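Local atomic coordinates of transcription inhibitor protein Gfh1 (Thermus thermophilus, PDB entry 2F23), a protein that inhibits all catalytic activities of RNA polymerase by partly occluding its substrate-binding site and preventing NTP binding. Residues Val89-Leu95 with Arg147-Ala153; Pro124-Ala128 with Leu140-Lys144. One frame throughout, in Å; residues are numbered along the deposited sequence.

Interaction 1. Residues Val89-Leu95 with Arg147-Ala153; sequences VELEDPL and REFRVVA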
# COMPACT_ATOMS: atom_id res chain seq x y z
N VAL A 89 0.39 11.78 -11.29
CA VAL A 89 0.68 10.40 -10.95
C VAL A 89 -0.56 9.60 -10.58
O VAL A 89 -1.37 10.04 -9.75
CB VAL A 89 1.66 10.36 -9.76
CG1 VAL A 89 2.21 8.95 -9.55
CG2 VAL A 89 2.79 11.35 -9.99
N GLU A 90 -0.70 8.43 -11.19
CA GLU A 90 -1.81 7.53 -10.90
C GLU A 90 -1.25 6.51 -9.92
O GLU A 90 -0.21 5.90 -10.18
CB GLU A 90 -2.30 6.85 -12.17
CG GLU A 90 -2.97 7.81 -13.14
CD GLU A 90 -3.39 7.14 -14.43
OE1 GLU A 90 -4.01 6.06 -14.36
OE2 GLU A 90 -3.11 7.70 -15.51
N LEU A 91 -1.95 6.33 -8.80
CA LEU A 91 -1.53 5.41 -7.74
C LEU A 91 -2.61 4.37 -7.45
O LEU A 91 -3.79 4.60 -7.69
CB LEU A 91 -1.29 6.20 -6.46
CG LEU A 91 -0.31 7.38 -6.52
CD1 LEU A 91 -0.49 8.25 -5.28
CD2 LEU A 91 1.11 6.86 -6.63
N GLU A 92 -2.19 3.22 -6.94
CA GLU A 92 -3.13 2.17 -6.59
C GLU A 92 -2.68 1.47 -5.32
O GLU A 92 -1.55 0.99 -5.22
CB GLU A 92 -3.24 1.13 -7.71
CG GLU A 92 -4.18 -0.03 -7.36
CD GLU A 92 -4.17 -1.12 -8.40
OE1 GLU A 92 -4.77 -0.93 -9.48
OE2 GLU A 92 -3.55 -2.18 -8.14
N ASP A 93 -3.58 1.43 -4.34
CA ASP A 93 -3.31 0.78 -3.06
C ASP A 93 -3.27 -0.72 -3.33
O ASP A 93 -4.25 -1.31 -3.79
CB ASP A 93 -4.45 1.12 -2.08
CG ASP A 93 -4.18 0.62 -0.68
OD1 ASP A 93 -3.68 -0.51 -0.54
OD2 ASP A 93 -4.48 1.36 0.28
N PRO A 94 -2.12 -1.37 -3.08
CA PRO A 94 -1.99 -2.81 -3.32
C PRO A 94 -2.85 -3.70 -2.44
O PRO A 94 -3.12 -4.85 -2.80
CB PRO A 94 -0.50 -3.05 -3.12
CG PRO A 94 -0.11 -2.02 -2.12
CD PRO A 94 -0.85 -0.79 -2.61
N LEU A 95 -3.30 -3.18 -1.30
CA LEU A 95 -4.12 -3.96 -0.38
C LEU A 95 -5.62 -3.81 -0.62
O LEU A 95 -6.38 -4.76 -0.43
CB LEU A 95 -3.79 -3.58 1.07
CG LEU A 95 -2.42 -3.98 1.64
CD1 LEU A 95 -2.27 -5.49 1.59
CD2 LEU A 95 -1.30 -3.31 0.85
N ARG A 147 -0.93 5.57 3.96
CA ARG A 147 -1.38 4.49 3.08
C ARG A 147 -0.25 4.09 2.14
O ARG A 147 0.63 4.89 1.84
CB ARG A 147 -2.58 4.96 2.25
CG ARG A 147 -3.82 5.30 3.07
CD ARG A 147 -4.86 4.19 3.05
NE ARG A 147 -4.55 3.05 3.91
CZ ARG A 147 -3.71 2.06 3.59
NH1 ARG A 147 -3.09 2.06 2.42
NH2 ARG A 147 -3.52 1.06 4.44
N GLU A 148 -0.29 2.85 1.67
CA GLU A 148 0.73 2.35 0.76
C GLU A 148 0.17 2.36 -0.66
O GLU A 148 -0.95 1.91 -0.90
CB GLU A 148 1.14 0.93 1.16
CG GLU A 148 2.05 0.23 0.16
CD GLU A 148 2.59 -1.09 0.68
OE1 GLU A 148 3.71 -1.10 1.24
OE2 GLU A 148 1.90 -2.11 0.54
N PHE A 149 0.95 2.88 -1.61
CA PHE A 149 0.52 2.95 -3.00
C PHE A 149 1.58 2.51 -3.98
O PHE A 149 2.77 2.73 -3.77
CB PHE A 149 0.13 4.38 -3.40
CG PHE A 149 -1.10 4.89 -2.72
CD1 PHE A 149 -1.00 5.67 -1.57
CD2 PHE A 149 -2.35 4.62 -3.25
CE1 PHE A 149 -2.14 6.16 -0.95
CE2 PHE A 149 -3.50 5.12 -2.63
CZ PHE A 149 -3.39 5.89 -1.48
N ARG A 150 1.14 1.89 -5.07
CA ARG A 150 2.03 1.47 -6.13
C ARG A 150 1.85 2.52 -7.22
O ARG A 150 0.72 2.93 -7.49
CB ARG A 150 1.62 0.09 -6.67
CG ARG A 150 2.41 -0.38 -7.88
CD ARG A 150 2.05 -1.82 -8.22
NE ARG A 150 0.64 -1.95 -8.58
CZ ARG A 150 0.18 -1.82 -9.82
NH1 ARG A 150 1.00 -1.55 -10.82
NH2 ARG A 150 -1.12 -1.95 -10.05
N VAL A 151 2.94 2.97 -7.81
CA VAL A 151 2.87 3.97 -8.88
C VAL A 151 2.48 3.24 -10.16
O VAL A 151 3.22 2.38 -10.64
CB VAL A 151 4.23 4.67 -9.08
CG1 VAL A 151 4.13 5.69 -10.21
CG2 VAL A 151 4.65 5.35 -7.79
N VAL A 152 1.32 3.57 -10.70
CA VAL A 152 0.81 2.92 -11.90
C VAL A 152 1.13 3.66 -13.20
O VAL A 152 1.39 3.03 -14.23
CB VAL A 152 -0.72 2.72 -11.80
CG1 VAL A 152 -1.27 2.13 -13.08
CG2 VAL A 152 -1.02 1.80 -10.62
N ALA A 153 1.10 4.98 -13.15
CA ALA A 153 1.37 5.79 -14.33
C ALA A 153 1.87 7.18 -13.95
O ALA A 153 1.54 7.69 -12.88
CB ALA A 153 0.10 5.91 -15.18
O HOH W 1 -1.36 -1.77 -6.42
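A classic beta bulge marks this antiparallel pairing in the FKBP-like C-terminal domain of a GreA/GreB family protein. Glu90 faces both Val152 and Ala153. Its O takes a bond from Val152 N at 2.8 Å and a weak one from Ala153 N. Beyond the bulge, Glu92 and Arg150 form a hydrogen-bonded pair. Their side chains run side by side. Arg150 NH2 forms a salt bridge with Glu92 OE2 at 3.1 Å, from above the carboxylate plane but within its own guanidinium plane. Val152 CG2 lies over one face of that guanidinium, toward its rim. A water accepts from Arg150 NE and donates to Glu92 O and OE2. On the face bearing Leu91, apolar side chains meet: Leu91 CB lies 3.7 Å from Phe149 CD2, and Val89 CG1 meets Val151 CG1. After the strand, Asp93 makes an Asx turn, its OD1 accepting from Leu95 N and Ser96 N. Asp93 CG stands anti to the backbone N (chi1 -173°), which carries OD2 out to Arg147. Replacing Asp93 by an alanine would probably leave Arg147 without this mate and the turn without its acceptor. The salt bridge is short, with Asp93 OD2 2.6 Å from Arg147 NH1.

Interaction 2. Residues Pro124-Ala128 with Leu140-Lys144; sequences PMGKA and LDTPK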
# COMPACT_ATOMS: atom_id res chain seq x y z
N PRO A 124 5.17 16.32 2.99
CA PRO A 124 5.70 14.97 3.19
C PRO A 124 5.35 14.04 2.02
O PRO A 124 6.17 13.25 1.59
CB PRO A 124 5.05 14.54 4.50
CG PRO A 124 5.00 15.83 5.26
CD PRO A 124 4.50 16.81 4.21
N MET A 125 4.12 14.14 1.52
CA MET A 125 3.69 13.29 0.41
C MET A 125 4.44 13.68 -0.86
O MET A 125 4.93 12.81 -1.59
CB MET A 125 2.18 13.43 0.18
CG MET A 125 1.57 12.35 -0.70
SD MET A 125 -0.24 12.52 -0.90
CE MET A 125 -0.69 13.39 0.54
N GLY A 126 4.54 14.98 -1.10
CA GLY A 126 5.23 15.47 -2.28
C GLY A 126 6.67 15.01 -2.34
O GLY A 126 7.12 14.50 -3.36
N LYS A 127 7.40 15.20 -1.25
CA LYS A 127 8.80 14.80 -1.20
C LYS A 127 8.97 13.30 -1.33
O LYS A 127 9.98 12.83 -1.85
CB LYS A 127 9.46 15.28 0.09
CG LYS A 127 9.81 16.77 0.11
CD LYS A 127 10.86 17.06 1.17
CE LYS A 127 11.32 18.52 1.15
NZ LYS A 127 10.36 19.45 1.80
N ALA A 128 7.98 12.55 -0.85
CA ALA A 128 8.04 11.09 -0.91
C ALA A 128 7.83 10.58 -2.34
O ALA A 128 8.27 9.47 -2.67
CB ALA A 128 6.98 10.50 0.02
N LEU A 140 2.62 6.72 1.78
CA LEU A 140 2.37 8.16 1.72
C LEU A 140 1.46 8.69 2.81
O LEU A 140 0.51 8.02 3.22
CB LEU A 140 1.77 8.52 0.35
CG LEU A 140 2.59 8.09 -0.87
CD1 LEU A 140 1.81 8.39 -2.14
CD2 LEU A 140 3.93 8.82 -0.87
N ASP A 141 1.76 9.90 3.26
CA ASP A 141 1.00 10.57 4.30
C ASP A 141 -0.07 11.41 3.61
O ASP A 141 0.16 12.56 3.25
CB ASP A 141 1.92 11.47 5.13
CG ASP A 141 3.02 10.68 5.83
OD1 ASP A 141 2.69 9.84 6.69
OD2 ASP A 141 4.20 10.91 5.52
N THR A 142 -1.24 10.81 3.41
CA THR A 142 -2.35 11.48 2.74
C THR A 142 -3.27 12.15 3.76
O THR A 142 -3.10 11.97 4.96
CB THR A 142 -3.19 10.47 1.93
OG1 THR A 142 -3.96 9.67 2.83
CG2 THR A 142 -2.28 9.56 1.12
N PRO A 143 -4.25 12.93 3.28
CA PRO A 143 -5.17 13.59 4.22
C PRO A 143 -6.04 12.59 4.97
O PRO A 143 -6.69 12.93 5.96
CB PRO A 143 -5.97 14.52 3.31
CG PRO A 143 -5.96 13.80 1.99
CD PRO A 143 -4.53 13.34 1.90
N LYS A 144 -6.04 11.34 4.50
CA LYS A 144 -6.83 10.29 5.13
C LYS A 144 -5.93 9.42 6.01
O LYS A 144 -6.38 8.44 6.59
CB LYS A 144 -7.49 9.41 4.07
CG LYS A 144 -8.23 10.18 2.99
CD LYS A 144 -9.34 11.04 3.55
CE LYS A 144 -10.07 11.80 2.45
NZ LYS A 144 -11.15 12.67 2.99
O HOH W 2 1.99 15.13 3.08
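Met125 carries most of this contact, reaching from the short helix over the edge strand. Its CG stands anti to the backbone N (chi1 -165°) and the chain stays extended to SD. The last torsion is nearly eclipsed (chi3 -25°) and brings the methyl down on the strand backbone. Met125 CE lies 3.0 Å from Asp141 O and 3.4 Å from Thr142 CA. The second pair is tighter than usual van der Waals contact, so the methyl is tightly packed and probably strained. Pro143 CD borders the same methyl at 4.1 Å.

Nearer the helix, Met125 CG rests against Leu140 CB at 4.0 Å, and the two side chains cross at about a right angle. Leu140 also sends CD2 to Ala128 CB, 3.6 Å away. Met125 and Ala128 thus meet the same leucine at two points. At the start of the helix, Pro124 CB comes within 3.9 Å of Asp141 OD2.

No direct hydrogen bond joins the two segments. One water does so instead: it accepts from Met125 N at 2.8 Å and donates to Asp141 O. This carbonyl has the water as a polar partner as well as the methyl beside it.

Further out, Ile119 of strand 117-120 touches Met125, and Phe149 of strand 145-155 touches both Leu140 and Thr142. Ala128 N bonds to Pro124 O within the helix. At the end of the strand, Thr142 OG1 accepts from Lys144 N in an ST turn, and it also hydrogen-bonds to Gly145 O.

Segments 124-128 and 140-142 run roughly antiparallel (149°), their axes 7.3 Å apart at closest approach. The short helix lies against the apolar face of the curved mixed sheet, touching both outermost strands, 117-120 and 137-142, as in an FKBP-like domain.

Overall arrangement
The two contacts share one mixed sheet. Interaction 1 pairs strand 88-92 with strand 145-155, and interaction 2 sets helix 124-129 against the next strand, 137-142. Along the chain, interaction 2 is nested in the loop that interaction 1 closes. Their centres are about 12 Å apart, yet they touch directly. Arg147 O and Leu140 N, 2.7 Å apart, probably form a hydrogen bond between the neighbouring strands. Leu140 CD1 also packs on Leu91 CD1 at 3.9 Å, so apolar contact runs from the helix to strand 88-92. The end of residues 89-95 touches helix 46-71, in the predicted coiled-coil region, where Leu95 meets Leu65 and Pro94 meets Ile68.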